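Local coordinates for uncharacterized protein (Methanothermobacter thermautotrophicus, PDB 1IHN) that is of unknown function and belongs to the DUF498/DUF598 family, with a mixed alpha/beta fold described as novel, at residues Lys36-Arg41 / Glu51-Glu56; Arg17-Asp22 / Gly29-Arg34; Thr84-Pro87 / Lys93-Asn96. All blocks are in the same frame, centred on the assembly; numbering follows the deposited sequence.

Interaction 1: Lys36-Arg41 / Glu51-Glu56; sequences KEISRR and EEELEE
Ile38 and Ser39 of helix 36-43 meet Glu52 and Glu53 at the start of helix 52-58. The two short helical segments form an antiparallel helix pair: their axes pass 9.6 Å apart, at 155° between N-to-C directions. Ile38 points at the other helix. Its CG2 lies anti to the backbone N, because chi1 of -65° leaves CG1 beside that N. CG2 therefore reaches Glu52 CB at 3.5 Å, and the two side chains cross at a slant. Ile38 CB also packs on the CG methylene of Glu53, 4.1 Å away. Glu53 is extended beyond CG and carries its carboxylate back to the other helix. There Ser39 OG donates a hydrogen bond to OE2, while OE1 of the same carboxylate forms a salt bridge with Arg34. Ser39 OG is also hydrogen-bonded to the backbone N of Ala50. Glu52 bends at chi2, and its OE1 pairs with Lys42. With an alanine in place of Glu53, the Ser39 hydroxyl is likely to lose its carboxylate acceptor and Arg34 this charged mate. The Ser39 OG to Glu53 OE2 bond is 2.6 Å long and uses the anti lone pair of OE2, on the side away from OE1.

Interaction 2: Arg17-Asp22 / Gly29-Arg34; sequences REYRSD and GSVTPR
Arg34 and Asp22 form a buried salt bridge where two chain segments draw together. Segment 17-22 comprises strand 17-19, an edge strand of a three-stranded antiparallel sheet, and the loop residues that follow it. Segment 29-34 contains strand 31-33, an edge strand of the five-stranded mixed sheet. The contact thus joins the two sheets.

Arg34 can be followed outward. Its CB packs on Asp22 CB at 3.6 Å. CG is anti to the backbone N (chi1 176°) and lies 4.2 Å from Asp22 CB. The chain stays extended as far as NE, which lays it alongside Asp22 with both side chains pointing the same way. CD rests against the same Asp22 CB and lies 3.5 Å from Asp22 OD2. NE has Glu53 as its partner. Of the terminal nitrogens, NH2 bonds to the backbone O of Ser46, and NH1 takes Asp22 OD2. Three acceptors therefore hold the guanidinium and would fix its rotation. The carboxylate is shared as well: OD2 also bonds to His110 ND1, and OD1 accepts the backbone N of Val111. At the root of the pair, Arg34 N donates to Asp22 O at 3.1 Å.

Nearer the start of both segments, the Tyr19 ring and Val31 approach from opposite directions. Val31 CG1 meets the ring obliquely, 3.6 Å from Tyr19 CE2, while Val31 CB and CG2 lie against the phenolic OH. Val31 also touches Tyr14 and Ile23, so this apolar patch reaches a strand of each sheet.

The charged pair is nearly flat, with the Asp22 carboxylate and Arg34 guanidinium planes 19° apart. Arg34 NH1 meets Asp22 OD2 at 2.8 Å, in the guanidinium plane and nearly along the C-O axis of that oxygen.

Interaction 3: Thr84-Pro87 / Lys93-Asn96; sequences TVLP and KRYN
The guanidinium of Arg94 folds over Leu86 and passes beside Thr84. The first residue lies on helix 88-100, the other two on strand 84-86, an edge strand of the five-stranded mixed sheet. The contact lies at the start of a beta-alpha-beta crossover, from strand 84-86 through helix 88-100 to strand 105-109. Pro87 is the N-cap residue of the helix. Arg94 starts by swinging CG to the far side from its backbone N (chi1 -178°). It then bends twice, with chi2 at 66° and chi3 at 67°. These bends turn the chain out of an extended course and bring the flat end back toward the strand.

One face of the guanidinium receives Leu86 CD1. The methyl lies 3.9 Å above the plane, over the centre of the group, and 4.0 Å from Arg94 CZ. The same methyl reaches Arg94 CB at 4.1 Å, so it sits inside the curve of the bent chain. The Leu86 side chain crosses Arg94 at about a right angle. Thr84 also lies crosswise to Arg94. It offers its methyl here: CG2 approaches Arg94 NH1 obliquely at 3.8 Å. Arg94 also touches Ile66 on strand 64-68, the neighbour of strand 84-86 in the sheet.

No hydrogen bond crosses between the two segments. The meeting is one of methyl groups with the flat, weakly solvated face of a cationic group. Such packing leaves the N-H bonds, which lie in the guanidinium plane, pointing past Leu86 CD1 rather than at it. The contact is at the surface, and the arginine probably contributes to it mainly by van der Waals packing rather than by its charge.

Overall arrangement
Along the chain the contacts come in series: interaction 2, then interaction 1, then interaction 3. Interactions 2 and 1 have centres about 16 Å apart and touch through a shared salt bridge. Strand 31-33 is followed, after a two-residue link, by helix 36-43. The helix pair is thus joined to the place where the two sheets meet. Interactions 2 and 3 reach the two outermost strands of the five-stranded mixed sheet, 31-33 and 84-86, with centres also about 16 Å apart. Interaction 3 lies about 20 Å from interaction 1, centre to centre. All three lie in one single-chain fold, with interactions 1 and 3 on opposite sides of its centre.

Interaction 1: Lys36-Arg41 / Glu51-Glu56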
loop_
_atom_site.group_PDB
_atom_site.type_symbol
_atom_site.label_atom_id
_atom_site.label_comp_id
_atom_site.label_asym_id
_atom_site.label_seq_id
_atom_site.Cartn_x
_atom_site.Cartn_y
_atom_site.Cartn_z
ATOM N N LYS A 36 -1.351 0.572 -11.465
ATOM C CA LYS A 36 -2.186 -0.575 -11.806
ATOM C C LYS A 36 -1.891 -1.190 -13.173
ATOM O O LYS A 36 -2.133 -2.378 -13.375
ATOM C CB LYS A 36 -3.665 -0.186 -11.744
ATOM C CG LYS A 36 -4.166 0.170 -10.361
ATOM C CD LYS A 36 -5.678 0.337 -10.369
ATOM C CE LYS A 36 -6.199 0.655 -8.984
ATOM N NZ LYS A 36 -5.549 1.885 -8.458
ATOM N N GLU A 37 -1.374 -0.389 -14.104
ATOM C CA GLU A 37 -1.071 -0.873 -15.455
ATOM C C GLU A 37 -0.059 -2.010 -15.446
ATOM O O GLU A 37 -0.127 -2.919 -16.274
ATOM C CB GLU A 37 -0.520 0.258 -16.338
ATOM C CG GLU A 37 -0.993 1.653 -15.974
ATOM C CD GLU A 37 -0.307 2.194 -14.728
ATOM O OE1 GLU A 37 0.941 2.259 -14.718
ATOM O OE2 GLU A 37 -1.016 2.554 -13.764
ATOM N N ILE A 38 0.890 -1.952 -14.519
ATOM C CA ILE A 38 1.901 -2.992 -14.429
ATOM C C ILE A 38 1.236 -4.360 -14.308
ATOM O O ILE A 38 1.550 -5.284 -15.053
ATOM C CB ILE A 38 2.822 -2.759 -13.215
ATOM C CG1 ILE A 38 3.614 -1.466 -13.420
ATOM C CG2 ILE A 38 3.762 -3.941 -13.029
ATOM C CD1 ILE A 38 4.576 -1.130 -12.285
ATOM N N SER A 39 0.298 -4.471 -13.378
ATOM C CA SER A 39 -0.404 -5.720 -13.156
ATOM C C SER A 39 -1.438 -6.030 -14.233
ATOM O O SER A 39 -1.650 -7.189 -14.577
ATOM C CB SER A 39 -1.066 -5.694 -11.778
ATOM O OG SER A 39 -0.072 -5.602 -10.774
ATOM N N ARG A 40 -2.087 -5.002 -14.765
ATOM C CA ARG A 40 -3.083 -5.232 -15.801
ATOM C C ARG A 40 -2.410 -5.815 -17.041
ATOM O O ARG A 40 -2.965 -6.685 -17.715
ATOM C CB ARG A 40 -3.788 -3.934 -16.168
ATOM C CG ARG A 40 -4.900 -4.117 -17.183
ATOM C CD ARG A 40 -5.141 -2.829 -17.943
ATOM N NE ARG A 40 -3.959 -2.427 -18.703
ATOM C CZ ARG A 40 -3.431 -1.207 -18.673
ATOM N NH1 ARG A 40 -3.980 -0.264 -17.915
ATOM N NH2 ARG A 40 -2.360 -0.926 -19.407
ATOM N N ARG A 41 -1.208 -5.336 -17.333
ATOM C CA ARG A 41 -0.463 -5.810 -18.492
ATOM C C ARG A 41 0.020 -7.237 -18.312
ATOM O O ARG A 41 0.064 -8.009 -19.267
ATOM C CB ARG A 41 0.740 -4.905 -18.757
ATOM C CG ARG A 41 0.369 -3.551 -19.306
ATOM C CD ARG A 41 1.536 -2.586 -19.244
ATOM N NE ARG A 41 1.204 -1.316 -19.880
ATOM C CZ ARG A 41 1.887 -0.193 -19.696
ATOM N NH1 ARG A 41 2.941 -0.184 -18.893
ATOM N NH2 ARG A 41 1.516 0.918 -20.314
ATOM N N GLU A 51 4.686 -8.444 -8.826
ATOM C CA GLU A 51 5.773 -8.105 -7.917
ATOM C C GLU A 51 6.488 -6.859 -8.413
ATOM O O GLU A 51 7.108 -6.138 -7.632
ATOM C CB GLU A 51 6.777 -9.256 -7.789
ATOM C CG GLU A 51 7.897 -8.937 -6.800
ATOM C CD GLU A 51 8.932 -10.038 -6.680
ATOM O OE1 GLU A 51 9.518 -10.422 -7.717
ATOM O OE2 GLU A 51 9.163 -10.511 -5.546
ATOM N N GLU A 52 6.398 -6.607 -9.715
ATOM C CA GLU A 52 7.034 -5.435 -10.299
ATOM C C GLU A 52 6.507 -4.158 -9.639
ATOM O O GLU A 52 7.194 -3.139 -9.615
ATOM C CB GLU A 52 6.774 -5.365 -11.808
ATOM C CG GLU A 52 7.362 -6.505 -12.625
ATOM C CD GLU A 52 6.371 -7.626 -12.883
ATOM O OE1 GLU A 52 6.082 -8.407 -11.948
ATOM O OE2 GLU A 52 5.875 -7.719 -14.030
ATOM N N GLU A 53 5.285 -4.204 -9.115
ATOM C CA GLU A 53 4.716 -3.031 -8.456
ATOM C C GLU A 53 5.533 -2.611 -7.234
ATOM O O GLU A 53 5.544 -1.437 -6.866
ATOM C CB GLU A 53 3.255 -3.279 -8.046
ATOM C CG GLU A 53 2.261 -3.089 -9.186
ATOM C CD GLU A 53 0.830 -2.867 -8.712
ATOM O OE1 GLU A 53 0.604 -1.961 -7.880
ATOM O OE2 GLU A 53 -0.075 -3.586 -9.181
ATOM N N LEU A 54 6.221 -3.569 -6.617
ATOM C CA LEU A 54 7.049 -3.300 -5.436
ATOM C C LEU A 54 8.434 -2.775 -5.808
ATOM O O LEU A 54 9.119 -2.164 -4.983
ATOM C CB LEU A 54 7.235 -4.577 -4.616
ATOM C CG LEU A 54 6.012 -5.285 -4.031
ATOM C CD1 LEU A 54 6.458 -6.595 -3.402
ATOM C CD2 LEU A 54 5.331 -4.399 -2.998
ATOM N N GLU A 55 8.844 -3.024 -7.047
ATOM C CA GLU A 55 10.156 -2.612 -7.531
ATOM C C GLU A 55 10.517 -1.160 -7.217
ATOM O O GLU A 55 11.646 -0.879 -6.800
ATOM C CB GLU A 55 10.260 -2.868 -9.040
ATOM C CG GLU A 55 11.673 -2.716 -9.602
ATOM C CD GLU A 55 11.831 -3.329 -10.988
ATOM O OE1 GLU A 55 11.076 -2.943 -11.907
ATOM O OE2 GLU A 55 12.716 -4.194 -11.161
ATOM N N GLU A 56 9.576 -0.238 -7.403
ATOM C CA GLU A 56 9.867 1.162 -7.128
ATOM C C GLU A 56 10.131 1.402 -5.643
ATOM O O GLU A 56 10.807 2.356 -5.275
ATOM C CB GLU A 56 8.724 2.067 -7.615
ATOM C CG GLU A 56 7.425 2.003 -6.815
ATOM C CD GLU A 56 6.433 3.090 -7.240
ATOM O OE1 GLU A 56 6.810 4.278 -7.222
ATOM O OE2 GLU A 56 5.278 2.766 -7.588
#

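Interaction 2: Arg17-Asp22 / Gly29-Arg34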
loop_
_atom_site.group_PDB
_atom_site.type_symbol
_atom_site.label_atom_id
_atom_site.label_comp_id
_atom_site.label_asym_id
_atom_site.label_seq_id
_atom_site.Cartn_x
_atom_site.Cartn_y
_atom_site.Cartn_z
ATOM N N ARG A 17 -4.418 14.341 4.074
ATOM C CA ARG A 17 -5.046 14.374 2.766
ATOM C C ARG A 17 -5.757 13.078 2.439
ATOM O O ARG A 17 -5.224 11.986 2.651
ATOM C CB ARG A 17 -4.020 14.685 1.680
ATOM C CG ARG A 17 -4.590 14.567 0.272
ATOM C CD ARG A 17 -3.585 15.015 -0.768
ATOM N NE ARG A 17 -3.998 14.652 -2.119
ATOM C CZ ARG A 17 -3.269 14.889 -3.202
ATOM N NH1 ARG A 17 -2.093 15.493 -3.085
ATOM N NH2 ARG A 17 -3.711 14.517 -4.399
ATOM N N GLU A 18 -6.967 13.213 1.910
ATOM C CA GLU A 18 -7.770 12.062 1.539
ATOM C C GLU A 18 -7.466 11.597 0.116
ATOM O O GLU A 18 -7.357 12.408 -0.809
ATOM C CB GLU A 18 -9.256 12.405 1.650
ATOM C CG GLU A 18 -10.187 11.273 1.259
ATOM C CD GLU A 18 -11.648 11.673 1.335
ATOM O OE1 GLU A 18 -12.037 12.630 0.634
ATOM O OE2 GLU A 18 -12.405 11.034 2.096
ATOM N N TYR A 19 -7.318 10.286 -0.049
ATOM C CA TYR A 19 -7.062 9.700 -1.359
ATOM C C TYR A 19 -8.182 8.711 -1.630
ATOM O O TYR A 19 -8.431 7.812 -0.829
ATOM C CB TYR A 19 -5.708 8.984 -1.383
ATOM C CG TYR A 19 -4.534 9.925 -1.229
ATOM C CD1 TYR A 19 -4.074 10.296 0.033
ATOM C CD2 TYR A 19 -3.902 10.471 -2.352
ATOM C CE1 TYR A 19 -3.017 11.185 0.179
ATOM C CE2 TYR A 19 -2.844 11.363 -2.216
ATOM C CZ TYR A 19 -2.405 11.716 -0.949
ATOM O OH TYR A 19 -1.355 12.594 -0.809
ATOM N N ARG A 20 -8.873 8.887 -2.748
ATOM C CA ARG A 20 -9.977 8.001 -3.092
ATOM C C ARG A 20 -9.600 7.037 -4.207
ATOM O O ARG A 20 -10.460 6.471 -4.876
ATOM C CB ARG A 20 -11.202 8.826 -3.489
ATOM C CG ARG A 20 -11.734 9.713 -2.368
ATOM C CD ARG A 20 -12.958 10.491 -2.821
ATOM N NE ARG A 20 -13.509 11.325 -1.758
ATOM C CZ ARG A 20 -14.533 12.160 -1.917
ATOM N NH1 ARG A 20 -15.122 12.277 -3.101
ATOM N NH2 ARG A 20 -14.969 12.880 -0.893
ATOM N N SER A 21 -8.300 6.863 -4.399
ATOM C CA SER A 21 -7.778 5.954 -5.406
ATOM C C SER A 21 -6.614 5.218 -4.755
ATOM O O SER A 21 -6.144 5.630 -3.697
ATOM C CB SER A 21 -7.305 6.742 -6.629
ATOM O OG SER A 21 -6.394 7.760 -6.248
ATOM N N ASP A 22 -6.154 4.131 -5.367
ATOM C CA ASP A 22 -5.039 3.371 -4.802
ATOM C C ASP A 22 -3.760 4.200 -4.783
ATOM O O ASP A 22 -3.467 4.924 -5.729
ATOM C CB ASP A 22 -4.811 2.092 -5.602
ATOM C CG ASP A 22 -5.886 1.051 -5.353
ATOM O OD1 ASP A 22 -6.937 1.404 -4.779
ATOM O OD2 ASP A 22 -5.679 -0.118 -5.743
ATOM N N GLY A 29 7.586 9.590 3.055
ATOM C CA GLY A 29 6.302 10.231 3.291
ATOM C C GLY A 29 5.588 10.676 2.027
ATOM O O GLY A 29 4.444 11.126 2.084
ATOM N N SER A 30 6.262 10.564 0.885
ATOM C CA SER A 30 5.668 10.949 -0.390
ATOM C C SER A 30 4.569 9.973 -0.801
ATOM O O SER A 30 4.536 8.826 -0.358
ATOM C CB SER A 30 6.733 10.993 -1.489
ATOM O OG SER A 30 7.648 12.051 -1.281
ATOM N N VAL A 31 3.671 10.443 -1.656
ATOM C CA VAL A 31 2.576 9.631 -2.141
ATOM C C VAL A 31 2.480 9.740 -3.657
ATOM O O VAL A 31 2.521 10.837 -4.206
ATOM C CB VAL A 31 1.225 10.097 -1.570
ATOM C CG1 VAL A 31 0.099 9.321 -2.231
ATOM C CG2 VAL A 31 1.195 9.920 -0.061
ATOM N N THR A 32 2.359 8.595 -4.321
ATOM C CA THR A 32 2.208 8.556 -5.768
ATOM C C THR A 32 1.088 7.575 -6.093
ATOM O O THR A 32 0.752 6.700 -5.283
ATOM C CB THR A 32 3.498 8.103 -6.484
ATOM O OG1 THR A 32 3.896 6.817 -5.998
ATOM C CG2 THR A 32 4.614 9.108 -6.251
ATOM N N PRO A 33 0.476 7.722 -7.275
ATOM C CA PRO A 33 -0.613 6.833 -7.683
ATOM C C PRO A 33 -0.102 5.412 -7.874
ATOM O O PRO A 33 1.010 5.207 -8.365
ATOM C CB PRO A 33 -1.083 7.441 -9.010
ATOM C CG PRO A 33 -0.673 8.884 -8.905
ATOM C CD PRO A 33 0.693 8.776 -8.279
ATOM N N ARG A 34 -0.909 4.434 -7.488
ATOM C CA ARG A 34 -0.517 3.047 -7.670
ATOM C C ARG A 34 -0.448 2.789 -9.177
ATOM O O ARG A 34 -1.297 3.255 -9.931
ATOM C CB ARG A 34 -1.544 2.113 -7.028
ATOM C CG ARG A 34 -1.238 0.652 -7.257
ATOM C CD ARG A 34 -2.354 -0.260 -6.782
ATOM N NE ARG A 34 -2.183 -1.576 -7.379
ATOM C CZ ARG A 34 -3.158 -2.448 -7.594
ATOM N NH1 ARG A 34 -4.409 -2.166 -7.248
ATOM N NH2 ARG A 34 -2.883 -3.585 -8.219
#

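Interaction 3: Thr84-Pro87 / Lys93-Asn96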
loop_
_atom_site.group_PDB
_atom_site.type_symbol
_atom_site.label_atom_id
_atom_site.label_comp_id
_atom_site.label_asym_id
_atom_site.label_seq_id
_atom_site.Cartn_x
_atom_site.Cartn_y
_atom_site.Cartn_z
ATOM N N THR A 84 4.213 -7.355 4.096
ATOM C CA THR A 84 3.089 -7.699 4.958
ATOM C C THR A 84 1.756 -7.356 4.301
ATOM O O THR A 84 1.434 -6.183 4.124
ATOM C CB THR A 84 3.180 -6.931 6.285
ATOM O OG1 THR A 84 4.417 -7.244 6.927
ATOM C CG2 THR A 84 2.021 -7.287 7.196
ATOM N N VAL A 85 0.981 -8.375 3.943
ATOM C CA VAL A 85 -0.315 -8.149 3.322
ATOM C C VAL A 85 -1.416 -8.227 4.373
ATOM O O VAL A 85 -1.504 -9.196 5.128
ATOM C CB VAL A 85 -0.602 -9.183 2.217
ATOM C CG1 VAL A 85 -1.930 -8.864 1.542
ATOM C CG2 VAL A 85 0.519 -9.172 1.197
ATOM N N LEU A 86 -2.258 -7.199 4.413
ATOM C CA LEU A 86 -3.345 -7.128 5.381
ATOM C C LEU A 86 -4.515 -6.343 4.809
ATOM O O LEU A 86 -4.341 -5.537 3.892
ATOM C CB LEU A 86 -2.870 -6.420 6.657
ATOM C CG LEU A 86 -1.783 -7.089 7.497
ATOM C CD1 LEU A 86 -1.232 -6.105 8.510
ATOM C CD2 LEU A 86 -2.363 -8.315 8.196
ATOM N N PRO A 87 -5.731 -6.586 5.326
ATOM C CA PRO A 87 -6.876 -5.835 4.812
ATOM C C PRO A 87 -6.472 -4.382 5.035
ATOM O O PRO A 87 -5.833 -4.070 6.040
ATOM C CB PRO A 87 -8.013 -6.280 5.726
ATOM C CG PRO A 87 -7.647 -7.699 6.038
ATOM C CD PRO A 87 -6.159 -7.595 6.312
ATOM N N LYS A 93 -3.143 0.659 10.235
ATOM C CA LYS A 93 -2.856 0.657 11.662
ATOM C C LYS A 93 -1.432 0.166 11.855
ATOM O O LYS A 93 -0.664 0.741 12.628
ATOM C CB LYS A 93 -3.812 -0.276 12.415
ATOM C CG LYS A 93 -5.249 0.212 12.504
ATOM C CD LYS A 93 -6.071 -0.716 13.389
ATOM C CE LYS A 93 -7.538 -0.305 13.429
ATOM N NZ LYS A 93 -8.354 -1.235 14.269
ATOM N N ARG A 94 -1.097 -0.908 11.144
ATOM C CA ARG A 94 0.225 -1.513 11.214
ATOM C C ARG A 94 1.283 -0.537 10.710
ATOM O O ARG A 94 2.393 -0.481 11.244
ATOM C CB ARG A 94 0.257 -2.794 10.376
ATOM C CG ARG A 94 1.583 -3.541 10.407
ATOM C CD ARG A 94 1.878 -4.107 11.795
ATOM N NE ARG A 94 0.941 -5.167 12.159
ATOM C CZ ARG A 94 1.045 -6.431 11.761
ATOM N NH1 ARG A 94 2.054 -6.811 10.986
ATOM N NH2 ARG A 94 0.129 -7.316 12.128
ATOM N N TYR A 95 0.936 0.219 9.672
ATOM C CA TYR A 95 1.848 1.203 9.105
ATOM C C TYR A 95 2.118 2.285 10.142
ATOM O O TYR A 95 3.273 2.658 10.379
ATOM C CB TYR A 95 1.243 1.858 7.857
ATOM C CG TYR A 95 2.055 3.037 7.356
ATOM C CD1 TYR A 95 3.068 2.870 6.413
ATOM C CD2 TYR A 95 1.841 4.317 7.870
ATOM C CE1 TYR A 95 3.851 3.955 5.996
ATOM C CE2 TYR A 95 2.614 5.401 7.465
ATOM C CZ TYR A 95 3.615 5.216 6.534
ATOM O OH TYR A 95 4.386 6.296 6.166
ATOM N N ASN A 96 1.048 2.797 10.749
ATOM C CA ASN A 96 1.190 3.841 11.755
ATOM C C ASN A 96 2.065 3.332 12.888
ATOM O O ASN A 96 2.873 4.078 13.442
ATOM C CB ASN A 96 -0.179 4.286 12.293
ATOM C CG ASN A 96 -0.947 5.164 11.304
ATOM O OD1 ASN A 96 -0.357 5.793 10.414
ATOM N ND2 ASN A 96 -2.264 5.225 11.468
#